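Local coordinates for core protein VP7 (African horsesickness virus, PDB 1AHS) that forms, as a homotrimer bound to VP3, the surface of the viral core, to which this fragment contributes the top domain, at residues E9-S13 / R24-N29; C36-G40 / G109-R115; Y60-L66 / I117-L123. All blocks are in the same frame, centred on the assembly; numbering follows the deposited sequence.

Contact 1: E9-S13 / R24-N29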
loop_
_atom_site.group_PDB
_atom_site.type_symbol
_atom_site.label_atom_id
_atom_site.label_comp_id
_atom_site.label_asym_id
_atom_site.label_seq_id
_atom_site.Cartn_x
_atom_site.Cartn_y
_atom_site.Cartn_z
ATOM N N GLU B 9 5.853 6.139 12.373
ATOM C CA GLU B 9 4.566 5.506 12.308
ATOM C C GLU B 9 4.033 5.737 10.922
ATOM O O GLU B 9 4.439 6.665 10.239
ATOM C CB GLU B 9 3.616 6.081 13.340
ATOM C CG GLU B 9 3.264 7.515 13.115
ATOM C CD GLU B 9 2.395 8.082 14.241
ATOM O OE1 GLU B 9 2.470 7.529 15.368
ATOM O OE2 GLU B 9 1.629 9.064 13.991
ATOM N N VAL B 10 3.212 4.800 10.475
ATOM C CA VAL B 10 2.580 4.853 9.172
ATOM C C VAL B 10 1.089 4.552 9.414
ATOM O O VAL B 10 0.652 4.355 10.557
ATOM C CB VAL B 10 3.242 3.841 8.190
ATOM C CG1 VAL B 10 4.650 4.253 7.900
ATOM C CG2 VAL B 10 3.246 2.450 8.759
ATOM N N GLN B 11 0.272 4.623 8.386
ATOM C CA GLN B 11 -1.114 4.323 8.586
ATOM C C GLN B 11 -1.631 3.562 7.400
ATOM O O GLN B 11 -0.953 3.421 6.378
ATOM C CB GLN B 11 -1.896 5.588 8.855
ATOM C CG GLN B 11 -1.550 6.763 8.009
ATOM C CD GLN B 11 -2.153 8.018 8.576
ATOM O OE1 GLN B 11 -3.236 8.435 8.171
ATOM N NE2 GLN B 11 -1.471 8.617 9.547
ATOM N N GLN B 12 -2.800 2.966 7.553
ATOM C CA GLN B 12 -3.331 2.194 6.457
ATOM C C GLN B 12 -3.682 3.147 5.393
ATOM O O GLN B 12 -4.316 4.154 5.635
ATOM C CB GLN B 12 -4.585 1.427 6.867
ATOM C CG GLN B 12 -5.232 0.672 5.721
ATOM C CD GLN B 12 -6.567 0.066 6.064
ATOM O OE1 GLN B 12 -7.389 0.662 6.750
ATOM N NE2 GLN B 12 -6.818 -1.107 5.526
ATOM N N SER B 13 -3.341 2.764 4.190
ATOM C CA SER B 13 -3.641 3.552 3.022
ATOM C C SER B 13 -5.118 3.610 2.690
ATOM O O SER B 13 -5.769 2.582 2.591
ATOM C CB SER B 13 -2.941 2.948 1.817
ATOM O OG SER B 13 -3.542 3.410 0.620
ATOM N N ARG B 24 -5.128 16.432 7.180
ATOM C CA ARG B 24 -4.170 15.633 7.935
ATOM C C ARG B 24 -3.438 14.763 6.970
ATOM O O ARG B 24 -3.993 14.293 5.987
ATOM C CB ARG B 24 -4.761 14.779 9.057
ATOM C CG ARG B 24 -3.607 14.180 9.915
ATOM C CD ARG B 24 -4.026 13.623 11.281
ATOM N NE ARG B 24 -2.925 12.945 11.989
ATOM C CZ ARG B 24 -2.251 11.885 11.530
ATOM N NH1 ARG B 24 -2.543 11.356 10.346
ATOM N NH2 ARG B 24 -1.297 11.331 12.272
ATOM N N GLY B 25 -2.137 14.696 7.178
ATOM C CA GLY B 25 -1.273 13.892 6.337
ATOM C C GLY B 25 -0.557 12.881 7.210
ATOM O O GLY B 25 -0.482 13.015 8.451
ATOM N N GLY B 26 -0.051 11.849 6.552
ATOM C CA GLY B 26 0.657 10.782 7.238
ATOM C C GLY B 26 1.390 9.966 6.214
ATOM O O GLY B 26 1.144 10.111 5.018
ATOM N N TYR B 27 2.264 9.083 6.654
ATOM C CA TYR B 27 3.014 8.310 5.697
ATOM C C TYR B 27 2.452 6.950 5.545
ATOM O O TYR B 27 1.874 6.416 6.483
ATOM C CB TYR B 27 4.445 8.241 6.161
ATOM C CG TYR B 27 5.015 9.624 6.313
ATOM C CD1 TYR B 27 5.411 10.354 5.195
ATOM C CD2 TYR B 27 5.159 10.208 7.569
ATOM C CE1 TYR B 27 5.939 11.620 5.318
ATOM C CE2 TYR B 27 5.695 11.495 7.708
ATOM C CZ TYR B 27 6.084 12.185 6.575
ATOM O OH TYR B 27 6.657 13.421 6.695
ATOM N N ILE B 28 2.596 6.409 4.348
ATOM C CA ILE B 28 2.134 5.065 4.036
ATOM C C ILE B 28 3.348 4.115 4.035
ATOM O O ILE B 28 3.273 2.972 4.493
ATOM C CB ILE B 28 1.458 5.042 2.666
ATOM C CG1 ILE B 28 0.217 5.929 2.688
ATOM C CG2 ILE B 28 1.049 3.669 2.300
ATOM C CD1 ILE B 28 -0.599 5.863 3.949
ATOM N N ASN B 29 4.477 4.613 3.540
ATOM C CA ASN B 29 5.704 3.845 3.467
ATOM C C ASN B 29 6.829 4.811 3.085
ATOM O O ASN B 29 6.618 6.002 3.107
ATOM C CB ASN B 29 5.557 2.672 2.478
ATOM C CG ASN B 29 5.550 3.093 1.002
ATOM O OD1 ASN B 29 6.146 4.089 0.622
ATOM N ND2 ASN B 29 4.937 2.273 0.159
HETATM O O HOH W 1 2.185 8.848 9.842
HETATM O O HOH W 2 1.059 1.623 5.474
#
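Loop 9-13 lies across the end of strand 23-27, the two chain directions 95° apart. One direct backbone hydrogen bond joins them: Gln11 N to Tyr27 O at 3.1 Å. Val10 CA adds a CA-H...O contact to Tyr27 O at 3.2 Å. Water 1 accepts from Tyr27 N and donates to Glu9 O, each at 3.2 Å. Water 2 bridges Gln11 O and Ile28 O, within hydrogen-bonding reach of both at 2.8 Å. Glu9 OE2 lies 4.1 Å from Arg24 NH2, beyond a salt bridge, and makes a long, weak ion pair with Arg67 of the second subunit. Polar ends met outside are Ser13 OG (Glu34), Tyr27 OH (Leu48 O) and Gln12 NE2 (Ser13 O of the second subunit). Backbone hydrogen bonds from Val10 and Gln12 also join that subunit, where Val10 packs on Leu66. Ile28 CD1 packs 3.9 Å from Ser13 CA. The loop lies between an outer strand of its own sheet and a neighbouring subunit, and forms part of the subunit interface of the trimeric beta-sandwich top domain.

Contact 2: C36-G40 / G109-R115; sequences CMDAG and GNPGARR
Asn110 is the centre of this contact. Its chi1 is t and its chi2 about 48°, with CB directed toward segment 36-40. Asn110 ND2 donates to Asp38 O at 2.7 Å and, within its own segment, to Arg114 O at 3.2 Å. Its OD1 is bonded to Ser116 OG. One side chain therefore holds the turn 110-115 closed and ties it to the other segment. A weaker bond runs from Gly40 N to Gly112 O at 3.1 Å. Residues 36-39 are extended. Gly40 has a left-handed backbone, phi/psi 65/23, which suits glycine. Asp38 OD1 accepts from the next residue's Ala39 N at 2.9 Å. The nearest CA pairs are Asp38 with Arg115 (4.6 Å), Ala39 with Arg114 (4.8 Å) and Gly40 with Pro111 (4.0 Å). Arg115 CA makes a CA-H...O contact with Met37 O at 3.4 Å. Met37 has the rotamer m, t, p. This puts Met37 SD 4.0 Å from Asn110 CB, and Met37 CE 4.2 Å from Gly109 CA. Ala39 CB lies 3.8 Å from Ala113 C. Such paired connections are characteristic of a beta sandwich, where two connections of the chain pass between the sheets at the same end. Segment 36-40 leads from strand 32-37 of the five-stranded sheet to strand 41-44 of the four-stranded sheet, while 109-115 leads back from strand 106-110 to strand 116-122.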
loop_
_atom_site.group_PDB
_atom_site.type_symbol
_atom_site.label_atom_id
_atom_site.label_comp_id
_atom_site.label_asym_id
_atom_site.label_seq_id
_atom_site.Cartn_x
_atom_site.Cartn_y
_atom_site.Cartn_z
ATOM N N CYS B 36 -5.511 13.583 3.887
ATOM C CA CYS B 36 -6.940 13.422 3.964
ATOM C C CYS B 36 -7.499 14.808 3.997
ATOM O O CYS B 36 -7.060 15.601 4.803
ATOM C CB CYS B 36 -7.318 12.691 5.254
ATOM S SG CYS B 36 -6.911 10.930 5.259
ATOM N N MET B 37 -8.497 15.108 3.179
ATOM C CA MET B 37 -9.049 16.462 3.152
ATOM C C MET B 37 -10.551 16.556 3.218
ATOM O O MET B 37 -11.254 15.935 2.425
ATOM C CB MET B 37 -8.607 17.173 1.875
ATOM C CG MET B 37 -7.131 17.249 1.685
ATOM S SD MET B 37 -6.770 18.194 0.308
ATOM C CE MET B 37 -6.957 19.813 1.129
ATOM N N ASP B 38 -11.047 17.351 4.142
ATOM C CA ASP B 38 -12.472 17.571 4.248
ATOM C C ASP B 38 -12.942 18.349 3.017
ATOM O O ASP B 38 -12.148 18.777 2.173
ATOM C CB ASP B 38 -12.788 18.418 5.452
ATOM C CG ASP B 38 -14.029 17.968 6.166
ATOM O OD1 ASP B 38 -15.009 17.470 5.522
ATOM O OD2 ASP B 38 -14.004 18.091 7.412
ATOM N N ALA B 39 -14.249 18.535 2.929
ATOM C CA ALA B 39 -14.877 19.243 1.827
ATOM C C ALA B 39 -14.535 20.739 1.859
ATOM O O ALA B 39 -14.563 21.373 2.924
ATOM C CB ALA B 39 -16.369 19.063 1.909
ATOM N N GLY B 40 -14.214 21.288 0.693
ATOM C CA GLY B 40 -13.883 22.695 0.588
ATOM C C GLY B 40 -12.619 23.114 1.320
ATOM O O GLY B 40 -12.435 24.328 1.619
ATOM N N GLY B 109 -5.588 21.548 -2.622
ATOM C CA GLY B 109 -6.939 22.024 -2.445
ATOM C C GLY B 109 -8.012 21.031 -2.805
ATOM O O GLY B 109 -7.868 20.267 -3.753
ATOM N N ASN B 110 -9.095 21.067 -2.044
ATOM C CA ASN B 110 -10.252 20.201 -2.277
ATOM C C ASN B 110 -11.500 21.095 -2.234
ATOM O O ASN B 110 -12.196 21.143 -1.219
ATOM C CB ASN B 110 -10.338 19.100 -1.207
ATOM C CG ASN B 110 -11.494 18.137 -1.435
ATOM O OD1 ASN B 110 -11.707 17.627 -2.549
ATOM N ND2 ASN B 110 -12.225 17.862 -0.379
ATOM N N PRO B 111 -11.748 21.881 -3.307
ATOM C CA PRO B 111 -12.910 22.762 -3.339
ATOM C C PRO B 111 -14.239 22.026 -3.387
ATOM O O PRO B 111 -15.251 22.551 -2.914
ATOM C CB PRO B 111 -12.668 23.571 -4.602
ATOM C CG PRO B 111 -11.948 22.610 -5.495
ATOM C CD PRO B 111 -10.956 22.032 -4.543
ATOM N N GLY B 112 -14.204 20.801 -3.924
ATOM C CA GLY B 112 -15.377 19.943 -4.064
ATOM C C GLY B 112 -16.260 19.793 -2.836
ATOM O O GLY B 112 -15.896 20.236 -1.748
ATOM N N ALA B 113 -17.400 19.116 -2.986
ATOM C CA ALA B 113 -18.341 18.961 -1.858
ATOM C C ALA B 113 -18.300 17.692 -1.001
ATOM O O ALA B 113 -19.210 17.470 -0.211
ATOM C CB ALA B 113 -19.782 19.216 -2.327
ATOM N N ARG B 114 -17.306 16.832 -1.188
ATOM C CA ARG B 114 -17.217 15.643 -0.379
ATOM C C ARG B 114 -15.755 15.479 0.010
ATOM O O ARG B 114 -14.916 16.223 -0.476
ATOM C CB ARG B 114 -17.778 14.437 -1.120
ATOM C CG ARG B 114 -17.224 14.171 -2.467
ATOM C CD ARG B 114 -17.824 12.894 -3.084
ATOM N NE ARG B 114 -18.590 13.146 -4.316
ATOM C CZ ARG B 114 -18.226 12.793 -5.558
ATOM N NH1 ARG B 114 -17.088 12.159 -5.787
ATOM N NH2 ARG B 114 -18.998 13.107 -6.596
ATOM N N ARG B 115 -15.460 14.584 0.945
ATOM C CA ARG B 115 -14.095 14.362 1.380
ATOM C C ARG B 115 -13.235 13.767 0.292
ATOM O O ARG B 115 -13.751 13.138 -0.631
ATOM C CB ARG B 115 -14.104 13.462 2.595
ATOM C CG ARG B 115 -14.707 14.153 3.784
ATOM C CD ARG B 115 -14.997 13.156 4.877
ATOM N NE ARG B 115 -16.165 12.319 4.605
ATOM C CZ ARG B 115 -16.665 11.436 5.472
ATOM N NH1 ARG B 115 -16.096 11.265 6.663
ATOM N NH2 ARG B 115 -17.781 10.774 5.177
#

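Contact 3: Y60-L66 / I117-L123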
loop_
_atom_site.group_PDB
_atom_site.type_symbol
_atom_site.label_atom_id
_atom_site.label_comp_id
_atom_site.label_asym_id
_atom_site.label_seq_id
_atom_site.Cartn_x
_atom_site.Cartn_y
_atom_site.Cartn_z
ATOM N N TYR B 60 11.490 14.283 -6.748
ATOM C CA TYR B 60 10.619 14.170 -7.915
ATOM C C TYR B 60 9.336 13.481 -7.441
ATOM O O TYR B 60 9.428 12.463 -6.779
ATOM C CB TYR B 60 11.281 13.288 -8.967
ATOM C CG TYR B 60 12.234 14.002 -9.908
ATOM C CD1 TYR B 60 11.758 14.613 -11.061
ATOM C CD2 TYR B 60 13.593 14.129 -9.620
ATOM C CE1 TYR B 60 12.603 15.345 -11.919
ATOM C CE2 TYR B 60 14.459 14.869 -10.474
ATOM C CZ TYR B 60 13.949 15.482 -11.622
ATOM O OH TYR B 60 14.747 16.249 -12.473
ATOM N N PHE B 61 8.151 14.006 -7.738
ATOM C CA PHE B 61 6.921 13.343 -7.292
ATOM C C PHE B 61 5.708 13.477 -8.206
ATOM O O PHE B 61 5.725 14.301 -9.098
ATOM C CB PHE B 61 6.540 13.851 -5.925
ATOM C CG PHE B 61 5.936 15.225 -5.917
ATOM C CD1 PHE B 61 4.597 15.414 -6.225
ATOM C CD2 PHE B 61 6.677 16.316 -5.463
ATOM C CE1 PHE B 61 4.010 16.656 -6.069
ATOM C CE2 PHE B 61 6.101 17.555 -5.307
ATOM C CZ PHE B 61 4.767 17.724 -5.607
ATOM N N VAL B 62 4.706 12.613 -8.029
ATOM C CA VAL B 62 3.446 12.704 -8.774
ATOM C C VAL B 62 2.374 12.649 -7.737
ATOM O O VAL B 62 2.596 12.103 -6.680
ATOM C CB VAL B 62 3.122 11.521 -9.689
ATOM C CG1 VAL B 62 3.885 11.609 -10.880
ATOM C CG2 VAL B 62 3.434 10.229 -9.062
ATOM N N TRP B 63 1.224 13.255 -8.002
ATOM C CA TRP B 63 0.119 13.157 -7.063
ATOM C C TRP B 63 -1.123 12.675 -7.819
ATOM O O TRP B 63 -1.160 12.668 -9.051
ATOM C CB TRP B 63 -0.156 14.495 -6.400
ATOM C CG TRP B 63 -0.759 15.483 -7.299
ATOM C CD1 TRP B 63 -0.117 16.295 -8.185
ATOM C CD2 TRP B 63 -2.153 15.766 -7.425
ATOM N NE1 TRP B 63 -1.029 17.065 -8.855
ATOM C CE2 TRP B 63 -2.288 16.759 -8.408
ATOM C CE3 TRP B 63 -3.316 15.264 -6.803
ATOM C CZ2 TRP B 63 -3.537 17.264 -8.787
ATOM C CZ3 TRP B 63 -4.570 15.775 -7.188
ATOM C CH2 TRP B 63 -4.661 16.759 -8.165
ATOM N N ARG B 64 -2.074 12.124 -7.087
ATOM C CA ARG B 64 -3.331 11.712 -7.668
ATOM C C ARG B 64 -4.341 11.451 -6.587
ATOM O O ARG B 64 -3.985 11.229 -5.438
ATOM C CB ARG B 64 -3.221 10.575 -8.696
ATOM C CG ARG B 64 -2.491 9.373 -8.320
ATOM C CD ARG B 64 -1.052 9.463 -8.796
ATOM N NE ARG B 64 -0.654 8.417 -9.740
ATOM C CZ ARG B 64 0.155 7.411 -9.432
ATOM N NH1 ARG B 64 0.650 7.289 -8.195
ATOM N NH2 ARG B 64 0.495 6.558 -10.374
ATOM N N PRO B 65 -5.603 11.703 -6.889
ATOM C CA PRO B 65 -6.693 11.500 -5.946
ATOM C C PRO B 65 -7.020 10.026 -5.886
ATOM O O PRO B 65 -6.613 9.282 -6.773
ATOM C CB PRO B 65 -7.826 12.298 -6.584
ATOM C CG PRO B 65 -7.584 12.120 -8.040
ATOM C CD PRO B 65 -6.091 12.300 -8.144
ATOM N N LEU B 66 -7.676 9.579 -4.815
ATOM C CA LEU B 66 -8.028 8.177 -4.754
ATOM C C LEU B 66 -9.437 8.106 -5.234
ATOM O O LEU B 66 -10.321 8.724 -4.646
ATOM C CB LEU B 66 -7.998 7.608 -3.335
ATOM C CG LEU B 66 -6.787 7.516 -2.410
ATOM C CD1 LEU B 66 -6.735 6.145 -1.752
ATOM C CD2 LEU B 66 -5.525 7.824 -3.135
ATOM N N ILE B 117 -8.951 12.074 -0.566
ATOM C CA ILE B 117 -7.633 11.716 -0.041
ATOM C C ILE B 117 -6.695 11.851 -1.233
ATOM O O ILE B 117 -7.040 11.389 -2.316
ATOM C CB ILE B 117 -7.518 10.279 0.472
ATOM C CG1 ILE B 117 -8.386 10.044 1.688
ATOM C CG2 ILE B 117 -6.114 10.023 0.984
ATOM C CD1 ILE B 117 -8.221 8.665 2.204
ATOM N N LEU B 118 -5.570 12.555 -1.072
ATOM C CA LEU B 118 -4.588 12.699 -2.150
ATOM C C LEU B 118 -3.344 11.935 -1.757
ATOM O O LEU B 118 -2.891 12.011 -0.600
ATOM C CB LEU B 118 -4.182 14.151 -2.345
ATOM C CG LEU B 118 -5.007 15.107 -3.192
ATOM C CD1 LEU B 118 -6.482 15.003 -2.927
ATOM C CD2 LEU B 118 -4.545 16.487 -2.859
ATOM N N GLN B 119 -2.764 11.256 -2.742
ATOM C CA GLN B 119 -1.564 10.475 -2.558
ATOM C C GLN B 119 -0.392 11.147 -3.267
ATOM O O GLN B 119 -0.573 11.606 -4.386
ATOM C CB GLN B 119 -1.797 9.096 -3.168
ATOM C CG GLN B 119 -0.562 8.269 -3.242
ATOM C CD GLN B 119 -0.758 6.924 -3.896
ATOM O OE1 GLN B 119 -1.360 6.022 -3.298
ATOM N NE2 GLN B 119 -0.188 6.750 -5.104
ATOM N N PHE B 120 0.797 11.171 -2.647
ATOM C CA PHE B 120 2.016 11.747 -3.254
ATOM C C PHE B 120 2.997 10.627 -3.270
ATOM O O PHE B 120 3.254 10.063 -2.249
ATOM C CB PHE B 120 2.613 12.850 -2.381
ATOM C CG PHE B 120 1.778 14.073 -2.322
ATOM C CD1 PHE B 120 1.910 15.046 -3.275
ATOM C CD2 PHE B 120 0.778 14.198 -1.376
ATOM C CE1 PHE B 120 1.037 16.138 -3.277
ATOM C CE2 PHE B 120 -0.102 15.285 -1.366
ATOM C CZ PHE B 120 0.024 16.247 -2.318
ATOM N N GLU B 121 3.566 10.296 -4.401
ATOM C CA GLU B 121 4.502 9.211 -4.407
ATOM C C GLU B 121 5.820 9.764 -4.884
ATOM O O GLU B 121 5.886 10.300 -5.972
ATOM C CB GLU B 121 4.044 8.143 -5.399
ATOM C CG GLU B 121 5.063 7.024 -5.599
ATOM C CD GLU B 121 4.580 5.955 -6.529
ATOM O OE1 GLU B 121 3.403 6.023 -6.962
ATOM O OE2 GLU B 121 5.366 5.027 -6.821
ATOM N N VAL B 122 6.856 9.660 -4.078
ATOM C CA VAL B 122 8.153 10.153 -4.472
ATOM C C VAL B 122 8.817 9.161 -5.393
ATOM O O VAL B 122 8.955 7.989 -5.080
ATOM C CB VAL B 122 8.976 10.394 -3.272
ATOM C CG1 VAL B 122 10.346 10.803 -3.647
ATOM C CG2 VAL B 122 8.315 11.445 -2.457
ATOM N N LEU B 123 9.306 9.643 -6.518
ATOM C CA LEU B 123 9.871 8.768 -7.525
ATOM C C LEU B 123 11.353 8.424 -7.503
ATOM O O LEU B 123 11.730 7.272 -7.340
ATOM C CB LEU B 123 9.415 9.228 -8.914
ATOM C CG LEU B 123 7.900 9.096 -9.159
ATOM C CD1 LEU B 123 7.579 9.481 -10.565
ATOM C CD2 LEU B 123 7.459 7.660 -8.967
#
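Strands 59-65 and 116-122 are antiparallel neighbours in the five-stranded sheet of the beta sandwich. The axes of 60-65 and 117-122 come within 4.7 Å, at 160° between N-to-C directions. The backbone bonds follow the regular antiparallel pattern. Val62 with Glu121 and Arg64 with Gln119 are hydrogen-bonded pairs. Glu121 N donates to Val62 O at 3.1 Å, and Val62 N to Glu121 O weakly at 3.3 Å. Gln119 N donates to Arg64 O at 3.0 Å, and Arg64 N to Gln119 O at 3.1 Å. Leu123 N to Tyr60 O (2.8 Å) and Leu66 N to Ile117 O (3.2 Å) extend the pairing at its two ends. Phe61 with Val122, Trp63 with Phe120 and Pro65 with Leu118 are the non-hydrogen-bonded pairs. CA-H...O contacts add to them, such as Trp63 CA to Gln119 O at 3.2 Å.

The aromatic packing lies on the face of Phe61, Trp63, Leu118 and Phe120. Phe61, Trp63 and Leu118 reach strand 84-87 of the facing sheet, so this is the sandwich core. The edge of Phe120 meets the face of Phe61 in an offset T-shaped pair, centroids 5.8 Å apart and planes at 73°. Trp63 CE3 lies 4.0 Å from Leu118 CG.

The charged contact is on the other face, at a subunit interface. Arg64 NE bonds to Ala7 O of the third subunit, and Glu121 OE1 accepts from Ser30 N of that subunit. Within the chain, a salt bridge joins Arg64 NH1 to Glu121 OE1 at 3.3 Å.

In the fold
From the N terminus, contact 1 closes first. It brings strand 23-27 back to the loop 9-13. Contacts 2 and 3 open only after it has closed, and they cross each other: 36-40 and 60-66 pass first, then 109-115 and 117-123 return in the same order. Contact 2 joins the connections between the two sheets. Contact 3 pairs strands inside the five-stranded sheet. Contacts 1 and 2 meet through a probable hydrogen bond, Arg24 O to Cys36 N at 2.7 Å. Contacts 2 and 3 meet where Met37 SD packs 4.2 Å from Leu118 CD2. Contacts 1 and 3 do not touch within the chain but meet across the trimer interface: Val10 packs on Leu66 of the second subunit.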